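Local coordinates for NreA protein (Staphylococcus carnosus subsp. carnosus TM300, PDB 4IUH), which serves as a cytosolic nitrate receptor of the staphylococcal nitrate regulation system, probably binding the anion within its GAF domain, at residues Ser61-Ile64 with Asn65-Tyr68; Arg141-Pro144 with Glu145-Thr149. All coordinates share one frame; numbering follows the deposited sequence.

Contact 1 of 2, residues Ser61-Ile64 with Asn65-Tyr68; sequences SGNI and NYRY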
loop_
_atom_site.group_PDB
_atom_site.type_symbol
_atom_site.label_atom_id
_atom_site.label_comp_id
_atom_site.label_asym_id
_atom_site.label_seq_id
_atom_site.Cartn_x
_atom_site.Cartn_y
_atom_site.Cartn_z
ATOM N N SER A 61 -5.879 6.915 4.294
ATOM C CA SER A 61 -6.209 8.292 3.942
ATOM C C SER A 61 -7.086 8.298 2.698
ATOM O O SER A 61 -6.726 7.716 1.672
ATOM C CB SER A 61 -4.930 9.088 3.677
ATOM O OG SER A 61 -5.218 10.406 3.254
ATOM N N GLY A 62 -8.240 8.948 2.790
ATOM C CA GLY A 62 -9.165 9.018 1.674
ATOM C C GLY A 62 -9.978 7.748 1.519
ATOM O O GLY A 62 -10.545 7.486 0.456
ATOM N N ASN A 63 -10.021 6.946 2.580
ATOM C CA ASN A 63 -10.827 5.732 2.594
ATOM C C ASN A 63 -12.304 6.060 2.419
ATOM O O ASN A 63 -12.775 7.080 2.914
ATOM C CB ASN A 63 -10.609 4.967 3.903
ATOM C CG ASN A 63 -10.770 5.851 5.131
ATOM O OD1 ASN A 63 -9.994 6.782 5.339
ATOM N ND2 ASN A 63 -11.773 5.556 5.952
ATOM N N ILE A 64 -13.033 5.207 1.705
ATOM C CA ILE A 64 -14.463 5.438 1.512
ATOM C C ILE A 64 -15.319 4.710 2.551
ATOM O O ILE A 64 -16.490 5.038 2.742
ATOM C CB ILE A 64 -14.932 5.101 0.079
ATOM C CG1 ILE A 64 -14.561 3.665 -0.291
ATOM C CG2 ILE A 64 -14.338 6.092 -0.912
ATOM C CD1 ILE A 64 -15.157 3.196 -1.607
ATOM N N ASN A 65 -14.724 3.727 3.220
ATOM C CA ASN A 65 -15.344 3.091 4.378
ATOM C C ASN A 65 -14.275 2.607 5.347
ATOM O O ASN A 65 -13.101 2.949 5.200
ATOM C CB ASN A 65 -16.252 1.938 3.960
ATOM C CG ASN A 65 -15.554 0.953 3.056
ATOM O OD1 ASN A 65 -14.733 0.151 3.507
ATOM N ND2 ASN A 65 -15.872 1.007 1.766
ATOM N N TYR A 66 -14.673 1.810 6.334
ATOM C CA TYR A 66 -13.726 1.338 7.338
ATOM C C TYR A 66 -13.462 -0.169 7.279
ATOM O O TYR A 66 -12.961 -0.749 8.241
ATOM C CB TYR A 66 -14.175 1.744 8.745
ATOM C CG TYR A 66 -14.139 3.238 8.992
ATOM C CD1 TYR A 66 -12.931 3.908 9.135
ATOM C CD2 TYR A 66 -15.313 3.978 9.093
ATOM C CE1 TYR A 66 -12.891 5.272 9.366
ATOM C CE2 TYR A 66 -15.280 5.342 9.323
ATOM C CZ TYR A 66 -14.065 5.984 9.456
ATOM O OH TYR A 66 -14.021 7.344 9.685
ATOM N N ARG A 67 -13.784 -0.797 6.153
ATOM C CA ARG A 67 -13.593 -2.239 6.015
ATOM C C ARG A 67 -12.122 -2.655 6.013
ATOM O O ARG A 67 -11.794 -3.787 6.375
ATOM C CB ARG A 67 -14.310 -2.781 4.774
ATOM C CG ARG A 67 -15.823 -2.897 4.947
ATOM C CD ARG A 67 -16.417 -3.957 4.029
ATOM N NE ARG A 67 -16.323 -3.582 2.623
ATOM C CZ ARG A 67 -17.267 -2.915 1.964
ATOM N NH1 ARG A 67 -18.384 -2.550 2.588
ATOM N NH2 ARG A 67 -17.097 -2.612 0.683
ATOM N N TYR A 68 -11.242 -1.737 5.619
ATOM C CA TYR A 68 -9.811 -2.023 5.581
ATOM C C TYR A 68 -9.298 -2.416 6.968
ATOM O O TYR A 68 -8.349 -3.189 7.088
ATOM C CB TYR A 68 -9.028 -0.818 5.044
ATOM C CG TYR A 68 -8.945 0.341 6.017
ATOM C CD1 TYR A 68 -9.930 1.323 6.048
ATOM C CD2 TYR A 68 -7.883 0.452 6.910
ATOM C CE1 TYR A 68 -9.860 2.377 6.938
ATOM C CE2 TYR A 68 -7.807 1.502 7.806
ATOM C CZ TYR A 68 -8.796 2.461 7.814
ATOM O OH TYR A 68 -8.717 3.509 8.702
#
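The chain runs irregularly from the end of its strand at Ser61, through Gly62 with a positive phi of 79°, and bends at Ile64 and Asn65, so that the side chain of Asn63 meets the backbone of Asn65. The bend is closed by the side-chain amide of Asn63, whose ND2 donates to the backbone O of Asn65 at 3.0 Å. The N-H points almost straight at its acceptor, and the oxygen lies close to the amide plane of Asn63; seen from the acceptor, however, ND2 stands well above the carbonyl plane, away from the lone-pair directions. Asn63 reaches this place because its CG sits between its own backbone N and carbonyl carbon (chi1 51°), which folds the amide forward over the following residues.

Two tyrosine rings come close to the same nitrogen. CE1 of Tyr66 is 3.6 Å from Asn63 ND2, with the amide turned 53° from the ring. Tyr68 brings its rim instead: its CE1 lies 3.8 Å from Asn63 ND2, which is near the plane of that ring. Behind this, the buried Tyr68 ring packs on Trp57 and Ala60 of strand 54-61 and on Ile109.

Next to Asn63 in sequence, Ile64 crosses the Asn65 side chain at a slant, its CG1 3.6 Å from Asn65 ND2. Both ends of that amide are used: ND2 donates to the backbone O of Ser112, while OD1 takes the N-H of Arg67 at 3.0 Å, in the carbonyl plane and on a lone pair. With OD1 accepting from the backbone N two residues on, Asn65 forms an Asx turn, here set in the loop between strand 54-61 and helix 78-86 of the GAF domain.

Contact 2 of 2, residues Arg141-Pro144 with Glu145-Thr149; sequences RPLP and EGSTT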
loop_
_atom_site.group_PDB
_atom_site.type_symbol
_atom_site.label_atom_id
_atom_site.label_comp_id
_atom_site.label_asym_id
_atom_site.label_seq_id
_atom_site.Cartn_x
_atom_site.Cartn_y
_atom_site.Cartn_z
ATOM N N ARG A 141 -9.514 6.915 -12.946
ATOM C CA ARG A 141 -8.466 7.939 -12.946
ATOM C C ARG A 141 -7.087 7.307 -13.027
ATOM O O ARG A 141 -6.738 6.479 -12.199
ATOM C CB ARG A 141 -8.557 8.822 -11.703
ATOM C CG ARG A 141 -9.845 9.602 -11.601
ATOM C CD ARG A 141 -10.019 10.256 -10.235
ATOM N NE ARG A 141 -11.426 10.578 -10.025
ATOM C CZ ARG A 141 -12.224 9.981 -9.146
ATOM N NH1 ARG A 141 -11.759 9.036 -8.346
ATOM N NH2 ARG A 141 -13.496 10.354 -9.058
ATOM N N PRO A 142 -6.296 7.700 -14.035
ATOM C CA PRO A 142 -4.975 7.097 -14.244
ATOM C C PRO A 142 -4.021 7.396 -13.097
ATOM O O PRO A 142 -4.207 8.384 -12.387
ATOM C CB PRO A 142 -4.471 7.786 -15.514
ATOM C CG PRO A 142 -5.694 8.341 -16.169
ATOM C CD PRO A 142 -6.607 8.712 -15.054
ATOM N N LEU A 143 -3.022 6.538 -12.919
ATOM C CA LEU A 143 -1.918 6.837 -12.025
ATOM C C LEU A 143 -1.226 8.094 -12.532
ATOM O O LEU A 143 -0.994 8.228 -13.732
ATOM C CB LEU A 143 -0.919 5.685 -12.004
ATOM C CG LEU A 143 -1.387 4.360 -11.418
ATOM C CD1 LEU A 143 -0.308 3.296 -11.600
ATOM C CD2 LEU A 143 -1.745 4.520 -9.938
ATOM N N PRO A 144 -0.900 9.020 -11.621
ATOM C CA PRO A 144 -0.184 10.240 -12.010
ATOM C C PRO A 144 1.154 9.890 -12.640
ATOM O O PRO A 144 1.764 8.892 -12.258
ATOM C CB PRO A 144 0.023 10.980 -10.683
ATOM C CG PRO A 144 -0.192 9.973 -9.624
ATOM C CD PRO A 144 -1.163 8.965 -10.177
ATOM N N GLU A 145 1.590 10.689 -13.604
ATOM C CA GLU A 145 2.823 10.403 -14.318
ATOM C C GLU A 145 4.028 10.400 -13.386
ATOM O O GLU A 145 4.195 11.304 -12.564
ATOM C CB GLU A 145 3.034 11.414 -15.442
ATOM C CG GLU A 145 4.320 11.207 -16.214
ATOM C CD GLU A 145 4.340 11.976 -17.513
ATOM O OE1 GLU A 145 3.307 11.975 -18.215
ATOM O OE2 GLU A 145 5.385 12.586 -17.829
ATOM N N GLY A 146 4.859 9.373 -13.514
ATOM C CA GLY A 146 6.079 9.282 -12.737
ATOM C C GLY A 146 5.871 8.647 -11.379
ATOM O O GLY A 146 6.836 8.370 -10.666
ATOM N N SER A 147 4.612 8.398 -11.024
ATOM C CA SER A 147 4.288 7.800 -9.728
ATOM C C SER A 147 4.790 6.360 -9.615
ATOM O O SER A 147 4.627 5.713 -8.581
ATOM C CB SER A 147 2.781 7.876 -9.440
ATOM O OG SER A 147 2.038 7.033 -10.303
ATOM N N THR A 148 5.407 5.867 -10.683
ATOM C CA THR A 148 6.025 4.554 -10.671
ATOM C C THR A 148 7.453 4.643 -10.133
ATOM O O THR A 148 7.961 3.705 -9.532
ATOM C CB THR A 148 6.046 3.951 -12.085
ATOM O OG1 THR A 148 6.995 4.650 -12.900
ATOM C CG2 THR A 148 4.660 4.043 -12.718
ATOM N N THR A 149 8.087 5.789 -10.355
ATOM C CA THR A 149 9.452 6.040 -9.918
ATOM C C THR A 149 9.420 6.831 -8.592
ATOM O O THR A 149 10.441 7.340 -8.107
ATOM C CB THR A 149 10.222 6.795 -11.034
ATOM O OG1 THR A 149 11.602 6.408 -11.042
ATOM C CG2 THR A 149 10.076 8.319 -10.900
#
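Ser147 doubles back on Pro144 and grips its carbonyl oxygen twice. The hydroxyl OG donates to Pro144 O at 2.7 Å, lying in the carbonyl plane, and the backbone N of Ser147 donates to that same Pro144 O at 3.1 Å, from a position 38° out of the plane. One acceptor thus serves two donors of a single residue, and the pair fixes both the backbone and the hydroxyl of Ser147. The torsion behind this is chi1 of Ser147, 69°, which tucks OG in between the backbone N and the carbonyl carbon, on the side where the N-H also points.

The N-H bond closes a type II beta turn from Pro144 to Ser147. Gly146 holds its third position with a positive phi of 86°. A type I turn follows directly, closed by Thr149 N donating to Gly146 O at 2.9 Å, so consecutive turns share Gly146 and Ser147.

Apolar groups lie beside the polar grip. The proline ring leans over the serine, with Pro144 CG 3.6 Å from Ser147 CB, while Leu143 CB comes within 3.7 Å of Ser147 OG. Glu145 behaves differently: its side chain runs outward in an extended form at the exposed corner of the turn. Further along, Thr148 O accepts from Arg89 NH1; upstream, Pro142 O accepts from Gln137 NE2, and Arg141 makes salt bridges through NH1 to Asp39 and through NH2 to Glu139.

The whole piece lies in the loop after strand 128-138. Leu143 reaches in to Ala117 and Val119 of strand 115-125 and to Ile91 of edge strand 90-92, Ser147 also rests on Val119, and Phe38, just ahead of strand 40-47, touches Leu143, Pro144 and Ser147.

In the fold
Both contacts are surface loops of the one GAF domain, their centres about 21 Å apart, and they do not touch. They lie toward different sides of the antiparallel sheet: contact 1 leaves outer strand 54-61 and leans on helix 108-112, whereas contact 2, which follows central strand 128-138, packs on strands 115-125 and 90-92. Each puts one buried residue inward, Tyr68 in the first and Ser147 in the second. The chemistry differs accordingly. Contact 1 relies on asparagine amides and tyrosine rings to shape a bend without regular structure; contact 2 is built from successive beta turns, in which a serine hydroxyl supplements the backbone bonding and proline and leucine supply the apolar surface.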